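Local coordinates for protein actin depolymerization factor 2 (Plasmodium berghei, PDB 2XFA) that probably binds actin and promotes the disassembly of its filaments in the malaria parasite, at residues A[29-34]-A[46-51]; A[70-75]-A[108-113]; A[93-98]-A[128-133]. All coordinates share one frame; numbering follows the deposited sequence.

Contact 1: A[29-34]-A[46-51]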
loop_
_atom_site.group_PDB
_atom_site.type_symbol
_atom_site.label_atom_id
_atom_site.label_comp_id
_atom_site.label_asym_id
_atom_site.label_seq_id
_atom_site.Cartn_x
_atom_site.Cartn_y
_atom_site.Cartn_z
ATOM N N ASN A 29 9.943 -2.075 9.116
ATOM C CA ASN A 29 8.658 -2.547 8.611
ATOM C C ASN A 29 8.841 -3.017 7.184
ATOM O O ASN A 29 9.562 -2.385 6.417
ATOM C CB ASN A 29 7.622 -1.421 8.621
ATOM C CG ASN A 29 7.286 -0.936 10.020
ATOM O OD1 ASN A 29 7.187 -1.727 10.964
ATOM N ND2 ASN A 29 7.079 0.371 10.154
ATOM N N LYS A 30 8.190 -4.111 6.816
ATOM C CA LYS A 30 8.218 -4.555 5.430
ATOM C C LYS A 30 7.056 -3.978 4.616
ATOM O O LYS A 30 7.199 -3.728 3.427
ATOM C CB LYS A 30 8.209 -6.077 5.347
ATOM C CG LYS A 30 8.983 -6.622 4.166
ATOM C CD LYS A 30 10.460 -6.339 4.329
ATOM C CE LYS A 30 11.236 -6.683 3.072
ATOM N NZ LYS A 30 12.670 -6.288 3.189
ATOM N N TYR A 31 5.890 -3.829 5.244
ATOM C CA TYR A 31 4.777 -3.169 4.607
ATOM C C TYR A 31 3.876 -2.565 5.648
ATOM O O TYR A 31 3.908 -2.942 6.803
ATOM C CB TYR A 31 3.976 -4.070 3.642
ATOM C CG TYR A 31 3.186 -5.197 4.262
ATOM C CD1 TYR A 31 1.916 -4.988 4.768
ATOM C CD2 TYR A 31 3.701 -6.474 4.315
ATOM C CE1 TYR A 31 1.194 -6.013 5.323
ATOM C CE2 TYR A 31 2.981 -7.511 4.869
ATOM C CZ TYR A 31 1.730 -7.272 5.372
ATOM O OH TYR A 31 1.015 -8.297 5.925
ATOM N N ILE A 32 3.104 -1.581 5.229
ATOM C CA ILE A 32 2.179 -0.922 6.129
ATOM C C ILE A 32 0.903 -0.878 5.343
ATOM O O ILE A 32 0.950 -0.634 4.145
ATOM C CB ILE A 32 2.574 0.509 6.422
ATOM C CG1 ILE A 32 3.990 0.567 6.993
ATOM C CG2 ILE A 32 1.581 1.135 7.388
ATOM C CD1 ILE A 32 4.658 1.939 6.806
ATOM N N ILE A 33 -0.221 -1.159 6.004
ATOM C CA ILE A 33 -1.525 -0.958 5.404
ATOM C C ILE A 33 -2.215 0.140 6.218
ATOM O O ILE A 33 -2.183 0.108 7.434
ATOM C CB ILE A 33 -2.351 -2.273 5.394
ATOM C CG1 ILE A 33 -1.672 -3.293 4.478
ATOM C CG2 ILE A 33 -3.746 -2.029 4.867
ATOM C CD1 ILE A 33 -2.256 -4.639 4.537
ATOM N N TYR A 34 -2.789 1.128 5.536
ATOM C CA TYR A 34 -3.445 2.260 6.180
ATOM C C TYR A 34 -4.911 2.212 5.857
ATOM O O TYR A 34 -5.288 1.698 4.806
ATOM C CB TYR A 34 -2.942 3.585 5.582
ATOM C CG TYR A 34 -1.494 3.865 5.778
ATOM C CD1 TYR A 34 -1.040 4.458 6.942
ATOM C CD2 TYR A 34 -0.571 3.555 4.790
ATOM C CE1 TYR A 34 0.293 4.737 7.122
ATOM C CE2 TYR A 34 0.760 3.818 4.964
ATOM C CZ TYR A 34 1.187 4.416 6.137
ATOM O OH TYR A 34 2.516 4.690 6.321
ATOM N N VAL A 46 -2.296 -2.169 9.639
ATOM C CA VAL A 46 -1.439 -3.336 9.813
ATOM C C VAL A 46 0.008 -2.954 9.571
ATOM O O VAL A 46 0.311 -2.129 8.684
ATOM C CB VAL A 46 -1.782 -4.453 8.777
ATOM C CG1 VAL A 46 -0.822 -5.628 8.894
ATOM C CG2 VAL A 46 -3.223 -4.907 8.906
ATOM N N LEU A 47 0.896 -3.564 10.349
ATOM C CA LEU A 47 2.334 -3.421 10.172
ATOM C C LEU A 47 2.974 -4.793 10.108
ATOM O O LEU A 47 2.794 -5.595 11.018
ATOM C CB LEU A 47 2.945 -2.679 11.364
ATOM C CG LEU A 47 2.765 -1.166 11.426
ATOM C CD1 LEU A 47 3.140 -0.638 12.793
ATOM C CD2 LEU A 47 3.617 -0.514 10.380
ATOM N N GLU A 48 3.736 -5.068 9.059
ATOM C CA GLU A 48 4.536 -6.286 9.035
ATOM C C GLU A 48 5.955 -5.979 9.481
ATOM O O GLU A 48 6.709 -5.335 8.756
ATOM C CB GLU A 48 4.542 -6.921 7.648
ATOM C CG GLU A 48 5.025 -8.370 7.618
ATOM C CD GLU A 48 4.066 -9.322 8.320
ATOM O OE1 GLU A 48 3.073 -9.755 7.691
ATOM O OE2 GLU A 48 4.303 -9.638 9.505
ATOM N N HIS A 49 6.303 -6.444 10.680
ATOM C CA HIS A 49 7.620 -6.226 11.277
ATOM C C HIS A 49 8.664 -7.252 10.836
ATOM O O HIS A 49 9.850 -7.096 11.132
ATOM C CB HIS A 49 7.529 -6.283 12.805
ATOM C CG HIS A 49 6.676 -5.212 13.409
ATOM N ND1 HIS A 49 7.071 -3.894 13.468
ATOM C CD2 HIS A 49 5.461 -5.272 14.002
ATOM C CE1 HIS A 49 6.128 -3.182 14.064
ATOM N NE2 HIS A 49 5.142 -3.994 14.397
ATOM N N ASP A 50 8.229 -8.312 10.160
ATOM C CA ASP A 50 9.138 -9.389 9.778
ATOM C C ASP A 50 10.134 -8.944 8.709
ATOM O O ASP A 50 9.934 -9.182 7.515
ATOM C CB ASP A 50 8.355 -10.603 9.293
ATOM C CG ASP A 50 9.225 -11.840 9.149
ATOM O OD1 ASP A 50 10.471 -11.705 9.080
ATOM O OD2 ASP A 50 8.657 -12.954 9.103
ATOM N N MET A 51 11.210 -8.301 9.147
ATOM C CA MET A 51 12.248 -7.829 8.238
ATOM C C MET A 51 13.022 -9.006 7.632
ATOM O O MET A 51 13.953 -8.818 6.846
ATOM C CB MET A 51 13.180 -6.835 8.947
ATOM C CG MET A 51 13.452 -7.154 10.422
ATOM S SD MET A 51 14.535 -5.953 11.241
ATOM C CE MET A 51 14.639 -6.629 12.900
#
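Tyr31 and Glu48 lie flank to flank and point the same way, the glutamate chain running along the phenol from ring to hydroxyl. Glu48 CB sits over one face of the ring, 3.6 Å from the Tyr31 centroid, in a CH-pi contact displaced toward the rim on the CE2 side. CG leaves CB anti to the backbone N (chi1 -164°), and a bend at chi2 (68°) then carries the carboxylate along the ring, bringing Glu48 OE1 to 3.1 Å from Tyr31 OH. The two groups stand nearly perpendicular, and their polar ends are also held from outside the hairpin: Arg62 of helix 56-65 forms a salt bridge with Glu48 OE1, and Asn66, just past that helix, is hydrogen-bonded to Tyr31 OH. Tyr31 reaches this place with CG between its own N and carbonyl carbon, the crowded position, and its CE1 also meets Val46 CG1 obliquely.

These residues belong to a beta hairpin of the ADF-homology fold, strands 31-37 and 41-48; the short pieces 31-34 and 46-48 run antiparallel at 176°. Ile33 and Val46 form a hydrogen-bonded pair, with Ile33 N 2.9 Å from Val46 O and the return bond from Val46 N to Ile33 O longer at 3.2 Å. Just before the first strand begins, Lys30 N makes a short, straight bond of 2.7 Å to Glu48 O, almost along the C=O axis.

On the other face of the sheet, Ile32 and Leu47 form a non-hydrogen-bonded pair and also project together, Ile32 CG1 resting 3.6 Å from Leu47 CD2. The same methyl receives the Asn29 amide, which crosses Leu47 obliquely with ND2 at 3.6 Å from CD2. Glu19 of helix 14-24 accepts a hydrogen bond from that ND2.

Contact 2: A[70-75]-A[108-113]; sequences TECRYI and MLYAAS
Two tyrosines and a cysteine carry the apolar part of this contact. Cys72 CB stands over the centre of the Tyr110 ring, 3.4 Å from its centroid and 15° off the normal, a well-centred CH-pi contact; the sulfur, with SG beside the backbone N, lies obliquely to the same ring. Tyr74 crosses Tyr110 obliquely, planes 54° apart, with Tyr74 CZ 3.5 Å from Tyr110 CD2.

A polar link between strand and helix runs from hydroxyl to backbone. Tyr74 OH donates to Tyr110 O over a very short 2.5 Å, in the carbonyl plane and on a lone pair. That oxygen also accepts from Ser113 N, so two donors grip it. Such strand-to-helix packing is how helix 104-118 lies against the central sheet of the ADF-homology fold, here at strand 73-81. Tyr110 OH, at the far end of its ring, is hydrogen-bonded to Ile36 N of strand 31-37.

Arg73 lies beside the phenol, its guanidinium nearly parallel to the Tyr110 ring, planes 13° apart. Its NH1 donates to Cys72 O at 2.9 Å, while NH2 makes a salt bridge with Glu71 OE1 at 3.2 Å and NE another with Asp45.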
loop_
_atom_site.group_PDB
_atom_site.type_symbol
_atom_site.label_atom_id
_atom_site.label_comp_id
_atom_site.label_asym_id
_atom_site.label_seq_id
_atom_site.Cartn_x
_atom_site.Cartn_y
_atom_site.Cartn_z
ATOM N N THR A 70 -14.304 -5.902 -0.179
ATOM C CA THR A 70 -15.372 -4.968 0.142
ATOM C C THR A 70 -14.846 -3.732 0.868
ATOM O O THR A 70 -15.634 -2.930 1.362
ATOM C CB THR A 70 -16.384 -5.608 1.105
ATOM O OG1 THR A 70 -15.671 -5.993 2.288
ATOM C CG2 THR A 70 -17.079 -6.820 0.473
ATOM N N GLU A 71 -13.531 -3.594 0.979
ATOM C CA GLU A 71 -12.971 -2.387 1.567
ATOM C C GLU A 71 -11.673 -1.873 0.951
ATOM O O GLU A 71 -10.752 -2.637 0.680
ATOM C CB GLU A 71 -12.809 -2.518 3.070
ATOM C CG GLU A 71 -12.023 -3.677 3.555
ATOM C CD GLU A 71 -12.246 -3.874 5.040
ATOM O OE1 GLU A 71 -12.742 -2.918 5.682
ATOM O OE2 GLU A 71 -11.944 -4.972 5.558
ATOM N N CYS A 72 -11.617 -0.553 0.772
ATOM C CA CYS A 72 -10.420 0.129 0.278
ATOM C C CYS A 72 -9.295 0.223 1.308
ATOM O O CYS A 72 -9.534 0.375 2.505
ATOM C CB CYS A 72 -10.796 1.521 -0.207
ATOM S SG CYS A 72 -12.044 1.511 -1.478
ATOM N N ARG A 73 -8.057 0.108 0.825
ATOM C CA ARG A 73 -6.867 0.310 1.641
ATOM C C ARG A 73 -5.762 1.067 0.875
ATOM O O ARG A 73 -5.726 1.045 -0.335
ATOM C CB ARG A 73 -6.294 -1.022 2.123
ATOM C CG ARG A 73 -7.176 -1.765 3.170
ATOM C CD ARG A 73 -7.427 -0.885 4.390
ATOM N NE ARG A 73 -8.059 -1.604 5.501
ATOM C CZ ARG A 73 -9.350 -1.526 5.799
ATOM N NH1 ARG A 73 -10.151 -0.773 5.058
ATOM N NH2 ARG A 73 -9.847 -2.210 6.837
ATOM N N TYR A 74 -4.862 1.719 1.604
ATOM C CA TYR A 74 -3.599 2.159 1.017
ATOM C C TYR A 74 -2.540 1.228 1.549
ATOM O O TYR A 74 -2.504 0.925 2.743
ATOM C CB TYR A 74 -3.240 3.577 1.467
ATOM C CG TYR A 74 -4.310 4.594 1.230
ATOM C CD1 TYR A 74 -4.769 4.847 -0.043
ATOM C CD2 TYR A 74 -4.863 5.295 2.286
ATOM C CE1 TYR A 74 -5.740 5.805 -0.271
ATOM C CE2 TYR A 74 -5.833 6.244 2.072
ATOM C CZ TYR A 74 -6.258 6.494 0.785
ATOM O OH TYR A 74 -7.216 7.440 0.556
ATOM N N ILE A 75 -1.680 0.757 0.678
ATOM C CA ILE A 75 -0.593 -0.077 1.130
ATOM C C ILE A 75 0.744 0.546 0.704
ATOM O O ILE A 75 0.904 0.958 -0.446
ATOM C CB ILE A 75 -0.718 -1.501 0.523
ATOM C CG1 ILE A 75 -2.108 -2.095 0.837
ATOM C CG2 ILE A 75 0.383 -2.409 1.024
ATOM C CD1 ILE A 75 -2.980 -2.195 -0.398
ATOM N N MET A 108 -15.107 6.788 -3.249
ATOM C CA MET A 108 -14.822 8.200 -3.524
ATOM C C MET A 108 -13.942 8.839 -2.451
ATOM O O MET A 108 -12.957 9.480 -2.772
ATOM C CB MET A 108 -16.114 8.988 -3.761
ATOM C CG MET A 108 -16.809 8.599 -5.068
ATOM S SD MET A 108 -18.319 9.525 -5.444
ATOM C CE MET A 108 -17.676 10.992 -6.256
ATOM N N LEU A 109 -14.265 8.616 -1.182
ATOM C CA LEU A 109 -13.464 9.158 -0.091
ATOM C C LEU A 109 -11.998 8.708 -0.124
ATOM O O LEU A 109 -11.092 9.509 0.076
ATOM C CB LEU A 109 -14.072 8.788 1.251
ATOM C CG LEU A 109 -13.559 9.696 2.368
ATOM C CD1 LEU A 109 -14.360 11.004 2.392
ATOM C CD2 LEU A 109 -13.633 8.993 3.712
ATOM N N TYR A 110 -11.759 7.423 -0.355
ATOM C CA TYR A 110 -10.384 6.950 -0.454
ATOM C C TYR A 110 -9.638 7.600 -1.629
ATOM O O TYR A 110 -8.502 8.035 -1.492
ATOM C CB TYR A 110 -10.338 5.424 -0.560
ATOM C CG TYR A 110 -10.283 4.740 0.776
ATOM C CD1 TYR A 110 -11.443 4.415 1.463
ATOM C CD2 TYR A 110 -9.079 4.423 1.351
ATOM C CE1 TYR A 110 -11.382 3.754 2.696
ATOM C CE2 TYR A 110 -9.008 3.757 2.561
ATOM C CZ TYR A 110 -10.161 3.428 3.224
ATOM O OH TYR A 110 -10.072 2.797 4.431
ATOM N N ALA A 111 -10.282 7.650 -2.783
ATOM C CA ALA A 111 -9.666 8.252 -3.948
ATOM C C ALA A 111 -9.417 9.727 -3.697
ATOM O O ALA A 111 -8.373 10.240 -4.053
ATOM C CB ALA A 111 -10.538 8.063 -5.180
ATOM N N ALA A 112 -10.371 10.402 -3.063
ATOM C CA ALA A 112 -10.257 11.845 -2.901
ATOM C C ALA A 112 -9.244 12.206 -1.826
ATOM O O ALA A 112 -8.815 13.343 -1.755
ATOM C CB ALA A 112 -11.613 12.472 -2.593
ATOM N N SER A 113 -8.866 11.224 -1.013
ATOM C CA SER A 113 -7.936 11.400 0.107
ATOM C C SER A 113 -6.535 10.889 -0.221
ATOM O O SER A 113 -5.567 11.213 0.467
ATOM C CB SER A 113 -8.434 10.622 1.338
ATOM O OG SER A 113 -9.685 11.108 1.808
#

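Contact 3: A[93-98]-A[128-133]; sequences YFIFWS and LEITCD
The indole of Trp97 turns its six-membered rim toward the neighbouring strand: Ile130 CG2 lies at the ring edge, in plane, 3.8 Å from Trp97 CZ3. Farther round the rim, Trp97 CH2 comes within 3.5 Å of Cys132 O. Phe137 meets the indole edge-to-face. CG lies anti to the backbone N (chi1 173°), which swings the benzo part across Ile130, while NE1 is hydrogen-bonded to Lys68 O. Phe96 has Ser98 CB, just past the end of its strand, over one face, offset toward the rim. Its CD2 meets Glu129 CG at 4.0 Å, the two side chains running together with ring and carboxylate planes 70° apart. Tyr93, at the opposite end of the strand segment, crosses Leu128 obliquely, CD1 to CD1.

Behind the rings stands a parallel beta pairing, Ile95 with Leu128, Phe96 with Glu129 and Trp97 with Ile130. Leu128 N donates to Phe94 O, Phe96 N to Leu128 O, Ile130 N to Phe96 O and Ser98 N to Ile130 O; the last, at 2.9 Å and 174°, is the straightest. Beyond the strand ends Thr131 OG1, anti to its backbone N, prolongs the pairing with a side-chain bond of 2.9 Å to Ser98 O. On the face that bears Trp97, Ile95 CG2 and Ile130 CD1 lie side by side 4.1 Å apart. A water lies weakly bonded between Glu129 OE2 and Ser98 OG, and Lys107 is the stronger partner of the serine hydroxyl.

The pairing closes a beta-alpha-beta crossover in which helix 104-118 connects strands 89-97 and 126-130. That helix covers Phe94 and Phe96, whereas helix 137-146 packs on Leu128 and Ile130 across the sheet, and strand 73-81 flanks strand 89-97 on its other edge.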
loop_
_atom_site.group_PDB
_atom_site.type_symbol
_atom_site.label_atom_id
_atom_site.label_comp_id
_atom_site.label_asym_id
_atom_site.label_seq_id
_atom_site.Cartn_x
_atom_site.Cartn_y
_atom_site.Cartn_z
ATOM N N TYR A 93 6.788 0.787 -3.101
ATOM C CA TYR A 93 5.574 0.898 -3.906
ATOM C C TYR A 93 4.461 1.441 -3.031
ATOM O O TYR A 93 4.362 1.082 -1.870
ATOM C CB TYR A 93 5.164 -0.469 -4.455
ATOM C CG TYR A 93 5.967 -0.862 -5.663
ATOM C CD1 TYR A 93 5.432 -0.757 -6.946
ATOM C CD2 TYR A 93 7.287 -1.269 -5.534
ATOM C CE1 TYR A 93 6.186 -1.098 -8.068
ATOM C CE2 TYR A 93 8.051 -1.602 -6.647
ATOM C CZ TYR A 93 7.499 -1.521 -7.907
ATOM O OH TYR A 93 8.267 -1.860 -9.001
ATOM N N PHE A 94 3.606 2.272 -3.603
ATOM C CA PHE A 94 2.415 2.726 -2.910
ATOM C C PHE A 94 1.237 2.138 -3.688
ATOM O O PHE A 94 1.178 2.268 -4.900
ATOM C CB PHE A 94 2.330 4.250 -2.916
ATOM C CG PHE A 94 1.100 4.784 -2.259
ATOM C CD1 PHE A 94 1.127 5.164 -0.928
ATOM C CD2 PHE A 94 -0.090 4.883 -2.958
ATOM C CE1 PHE A 94 -0.014 5.666 -0.302
ATOM C CE2 PHE A 94 -1.245 5.377 -2.340
ATOM C CZ PHE A 94 -1.208 5.768 -1.013
ATOM N N ILE A 95 0.321 1.467 -3.002
ATOM C CA ILE A 95 -0.751 0.781 -3.708
ATOM C C ILE A 95 -2.072 1.239 -3.149
ATOM O O ILE A 95 -2.283 1.224 -1.943
ATOM C CB ILE A 95 -0.642 -0.741 -3.524
ATOM C CG1 ILE A 95 0.716 -1.225 -4.032
ATOM C CG2 ILE A 95 -1.819 -1.473 -4.202
ATOM C CD1 ILE A 95 1.138 -2.565 -3.412
ATOM N N PHE A 96 -2.946 1.679 -4.033
ATOM C CA PHE A 96 -4.290 2.031 -3.644
ATOM C C PHE A 96 -5.191 0.869 -4.066
ATOM O O PHE A 96 -5.480 0.670 -5.260
ATOM C CB PHE A 96 -4.714 3.348 -4.291
ATOM C CG PHE A 96 -6.161 3.719 -4.061
ATOM C CD1 PHE A 96 -6.858 3.259 -2.939
ATOM C CD2 PHE A 96 -6.815 4.549 -4.960
ATOM C CE1 PHE A 96 -8.186 3.612 -2.748
ATOM C CE2 PHE A 96 -8.146 4.902 -4.775
ATOM C CZ PHE A 96 -8.834 4.449 -3.676
ATOM N N TRP A 97 -5.595 0.095 -3.068
ATOM C CA TRP A 97 -6.535 -1.025 -3.248
ATOM C C TRP A 97 -7.946 -0.491 -3.178
ATOM O O TRP A 97 -8.385 0.025 -2.138
ATOM C CB TRP A 97 -6.330 -2.031 -2.139
ATOM C CG TRP A 97 -7.339 -3.173 -2.083
ATOM C CD1 TRP A 97 -8.103 -3.515 -1.004
ATOM C CD2 TRP A 97 -7.672 -4.116 -3.118
ATOM N NE1 TRP A 97 -8.887 -4.629 -1.294
ATOM C CE2 TRP A 97 -8.656 -5.006 -2.584
ATOM C CE3 TRP A 97 -7.235 -4.310 -4.425
ATOM C CZ2 TRP A 97 -9.205 -6.066 -3.326
ATOM C CZ3 TRP A 97 -7.790 -5.346 -5.169
ATOM C CH2 TRP A 97 -8.770 -6.210 -4.615
ATOM N N SER A 98 -8.637 -0.579 -4.304
ATOM C CA SER A 98 -9.979 -0.063 -4.409
ATOM C C SER A 98 -10.880 -1.057 -5.132
ATOM O O SER A 98 -11.094 -0.932 -6.337
ATOM C CB SER A 98 -9.966 1.278 -5.161
ATOM O OG SER A 98 -11.251 1.874 -5.164
ATOM N N LEU A 128 0.458 2.903 -7.490
ATOM C CA LEU A 128 -0.397 2.004 -8.270
ATOM C C LEU A 128 -1.833 2.059 -7.792
ATOM O O LEU A 128 -2.091 2.221 -6.623
ATOM C CB LEU A 128 0.059 0.550 -8.091
ATOM C CG LEU A 128 1.514 0.194 -8.383
ATOM C CD1 LEU A 128 1.791 -1.271 -8.109
ATOM C CD2 LEU A 128 1.787 0.523 -9.822
ATOM N N GLU A 129 -2.767 1.885 -8.706
ATOM C CA GLU A 129 -4.146 1.698 -8.327
ATOM C C GLU A 129 -4.585 0.344 -8.873
ATOM O O GLU A 129 -4.398 0.061 -10.073
ATOM C CB GLU A 129 -5.024 2.822 -8.877
ATOM C CG GLU A 129 -6.504 2.725 -8.450
ATOM C CD GLU A 129 -7.366 3.823 -9.075
ATOM O OE1 GLU A 129 -7.006 5.018 -8.950
ATOM O OE2 GLU A 129 -8.402 3.491 -9.694
ATOM N N ILE A 130 -5.129 -0.473 -7.977
ATOM C CA ILE A 130 -5.656 -1.798 -8.299
ATOM C C ILE A 130 -7.129 -1.906 -7.881
ATOM O O ILE A 130 -7.495 -1.687 -6.733
ATOM C CB ILE A 130 -4.862 -2.901 -7.589
ATOM C CG1 ILE A 130 -3.389 -2.836 -7.992
ATOM C CG2 ILE A 130 -5.436 -4.276 -7.930
ATOM C CD1 ILE A 130 -2.552 -3.958 -7.402
ATOM N N THR A 131 -7.969 -2.275 -8.835
ATOM C CA THR A 131 -9.401 -2.271 -8.624
ATOM C C THR A 131 -10.018 -3.619 -9.049
ATOM O O THR A 131 -11.231 -3.743 -9.196
ATOM C CB THR A 131 -10.014 -1.141 -9.456
ATOM O OG1 THR A 131 -11.420 -1.048 -9.195
ATOM C CG2 THR A 131 -9.756 -1.385 -10.945
ATOM N N CYS A 132 -9.181 -4.625 -9.261
ATOM C CA CYS A 132 -9.675 -5.922 -9.716
ATOM C C CYS A 132 -10.421 -6.633 -8.579
ATOM O O CYS A 132 -10.686 -6.034 -7.529
ATOM C CB CYS A 132 -8.520 -6.785 -10.246
ATOM S SG CYS A 132 -7.187 -7.034 -9.038
ATOM N N ASP A 133 -10.801 -7.887 -8.804
ATOM C CA ASP A 133 -11.354 -8.710 -7.724
ATOM C C ASP A 133 -10.204 -9.212 -6.856
ATOM O O ASP A 133 -9.086 -9.443 -7.353
ATOM C CB ASP A 133 -12.146 -9.913 -8.276
ATOM C CG ASP A 133 -12.916 -10.651 -7.169
ATOM O OD1 ASP A 133 -12.362 -11.602 -6.576
ATOM O OD2 ASP A 133 -14.056 -10.246 -6.865
HETATM O O HOH W 1 -10.301 3.959 -7.787
#

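How the contacts relate
From the N terminus, contact 1 comes first and closes the short loop that holds the far ends of both hairpin strands, 31-37 and 41-48, and their turn, before contact 2 opens. Contacts 2 and 3 cross, their segments alternating along the chain: 70-75, 93-98, 108-113, then 128-133. Contact 2, with strand 89-97 lying between its segments in the chain, sets helix 104-118 on strand 73-81, and contact 3 closes the crossover around that same helix. All three meet in one sheet. Tyr34 N lies 2.8 Å from Tyr74 O, joining contacts 1 and 2, and Ile75 O lies 2.7 Å from Ile95 N, joining contacts 2 and 3; contacts 1 and 3, centres about 17 Å apart, do not touch.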